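Side-chain contact in Asp/Glu-specific dipeptidyl-peptidase (Flavobacterium psychrophilum, PDB 5JXF), which removes dipeptides from the N-terminus of oligopeptides as a serine peptidase of family S46, strictly requiring Asp or Glu at P1: residues 406-410 / 411-415. Sequence-based numbering, arbitrary orientation.
Sequences DYFNE and VVVKN
Asn415 folds its carboxamide back onto Glu410, five residues earlier in helix 386-415, and ND2 bonds to two oxygens of that residue. One is the backbone O of Glu410, 2.5 Å from Asn415 ND2 with an N-H...O angle of 166°, unusually short, so its exact length is to be read with caution; the other is the carboxylate, Glu410 OE1 lying 2.9 Å from Asn415 ND2. Both acceptors lie close to the amide plane, whereas ND2 meets OE1 from above the carboxylate plane, the two groups being turned 48° apart. A bend at chi2 (-72°) curls the Glu410 chain so that OE1 reaches the amide; OE1 also forms a salt bridge with Arg313 NE of helix 295-325. Glu410 O accepts from Asn415 N too, at 3.0 Å, an i to i+5 bond that marks a pi-type turn in the C-terminal part of the helix; Asn409 O receives weak bonds from both Val413 N and Lys414 N. An alanine here in place of Asn415 would remove both side-chain bonds and would probably leave the Glu410 carboxylate less firmly oriented. On another side of the helix, Val412 CB sits over one face of the Phe408 ring, 4.2 Å from its centroid, a CH-pi contact, while Val413 CG2 approaches Phe408 CE2 at 4.0 Å. Beyond this turn, Tyr542 stacks on Phe408 and Tyr423 meets it edge-to-face; helices 417-435 and 530-545 pack on Val412, and helices 295-325 and 460-477 touch Asn415.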
loop_
_atom_site.group_PDB
_atom_site.type_symbol
_atom_site.label_atom_id
_atom_site.label_comp_id
_atom_site.label_asym_id
_atom_site.label_seq_id
_atom_site.Cartn_x
_atom_site.Cartn_y
_atom_site.Cartn_z
ATOM N N ASP A 406 19.329 24.239 -10.268
ATOM C CA ASP A 406 18.138 23.395 -10.304
ATOM C C ASP A 406 16.880 24.225 -10.133
ATOM O O ASP A 406 15.897 24.040 -10.849
ATOM C CB ASP A 406 18.205 22.319 -9.224
ATOM C CG ASP A 406 19.110 21.168 -9.605
ATOM O OD1 ASP A 406 19.384 20.992 -10.814
ATOM O OD2 ASP A 406 19.537 20.433 -8.689
ATOM N N TYR A 407 16.932 25.151 -9.184
ATOM C CA TYR A 407 15.823 26.062 -8.959
ATOM C C TYR A 407 15.565 26.923 -10.196
ATOM O O TYR A 407 14.415 27.193 -10.526
ATOM C CB TYR A 407 16.079 26.943 -7.724
ATOM C CG TYR A 407 15.740 26.275 -6.404
ATOM C CD1 TYR A 407 14.418 26.184 -5.972
ATOM C CD2 TYR A 407 16.731 25.742 -5.589
ATOM C CE1 TYR A 407 14.087 25.566 -4.783
ATOM C CE2 TYR A 407 16.405 25.124 -4.381
ATOM C CZ TYR A 407 15.080 25.044 -3.990
ATOM O OH TYR A 407 14.741 24.433 -2.808
ATOM N N PHE A 408 16.617 27.340 -10.897
ATOM C CA PHE A 408 16.405 28.154 -12.099
ATOM C C PHE A 408 15.802 27.349 -13.260
ATOM O O PHE A 408 14.791 27.755 -13.838
ATOM C CB PHE A 408 17.704 28.816 -12.559
ATOM C CG PHE A 408 17.540 29.636 -13.803
ATOM C CD1 PHE A 408 17.059 30.932 -13.732
ATOM C CD2 PHE A 408 17.844 29.102 -15.052
ATOM C CE1 PHE A 408 16.897 31.691 -14.883
ATOM C CE2 PHE A 408 17.679 29.852 -16.203
ATOM C CZ PHE A 408 17.203 31.148 -16.115
ATOM N N ASN A 409 16.423 26.228 -13.620
ATOM C CA ASN A 409 15.857 25.348 -14.642
ATOM C C ASN A 409 14.417 24.899 -14.346
ATOM O O ASN A 409 13.580 24.846 -15.253
ATOM C CB ASN A 409 16.709 24.088 -14.821
ATOM C CG ASN A 409 18.106 24.385 -15.274
ATOM O OD1 ASN A 409 18.356 25.370 -15.971
ATOM N ND2 ASN A 409 19.037 23.519 -14.894
ATOM N N GLU A 410 14.132 24.554 -13.090
ATOM C CA GLU A 410 12.829 23.968 -12.779
ATOM C C GLU A 410 11.747 25.032 -12.780
ATOM O O GLU A 410 10.618 24.774 -13.187
ATOM C CB GLU A 410 12.853 23.230 -11.432
ATOM C CG GLU A 410 13.506 21.849 -11.494
ATOM C CD GLU A 410 12.660 20.799 -12.223
ATOM O OE1 GLU A 410 11.416 20.800 -12.077
ATOM O OE2 GLU A 410 13.241 19.963 -12.947
ATOM N N VAL A 411 12.100 26.238 -12.359
ATOM C CA VAL A 411 11.087 27.257 -12.137
ATOM C C VAL A 411 10.902 28.153 -13.354
ATOM O O VAL A 411 9.776 28.489 -13.724
ATOM C CB VAL A 411 11.424 28.108 -10.901
ATOM C CG1 VAL A 411 10.541 29.343 -10.837
ATOM C CG2 VAL A 411 11.275 27.266 -9.632
ATOM N N VAL A 412 12.002 28.518 -13.997
ATOM C CA VAL A 412 11.932 29.423 -15.136
ATOM C C VAL A 412 11.850 28.674 -16.472
ATOM O O VAL A 412 11.062 29.040 -17.346
ATOM C CB VAL A 412 13.139 30.375 -15.143
ATOM C CG1 VAL A 412 13.112 31.269 -16.370
ATOM C CG2 VAL A 412 13.149 31.201 -13.870
ATOM N N VAL A 413 12.639 27.612 -16.618
ATOM C CA VAL A 413 12.732 26.895 -17.888
ATOM C C VAL A 413 11.621 25.855 -18.126
ATOM O O VAL A 413 11.115 25.720 -19.247
ATOM C CB VAL A 413 14.097 26.183 -18.003
ATOM C CG1 VAL A 413 14.205 25.418 -19.317
ATOM C CG2 VAL A 413 15.228 27.187 -17.866
ATOM N N LYS A 414 11.233 25.125 -17.086
ATOM C CA LYS A 414 10.389 23.951 -17.288
ATOM C C LYS A 414 8.944 24.060 -16.762
ATOM O O LYS A 414 8.011 23.747 -17.497
ATOM C CB LYS A 414 11.086 22.726 -16.682
ATOM C CG LYS A 414 12.544 22.623 -17.135
ATOM C CD LYS A 414 13.120 21.205 -17.118
ATOM C CE LYS A 414 14.495 21.202 -17.815
ATOM N NZ LYS A 414 15.405 20.091 -17.417
ATOM N N ASN A 415 8.738 24.502 -15.524
ATOM C CA ASN A 415 7.398 24.380 -14.932
ATOM C C ASN A 415 6.453 25.575 -15.081
ATOM O O ASN A 415 5.235 25.399 -15.143
ATOM C CB ASN A 415 7.524 24.051 -13.456
ATOM C CG ASN A 415 8.083 22.678 -13.219
ATOM O OD1 ASN A 415 7.335 21.709 -13.086
ATOM N ND2 ASN A 415 9.403 22.580 -13.154
#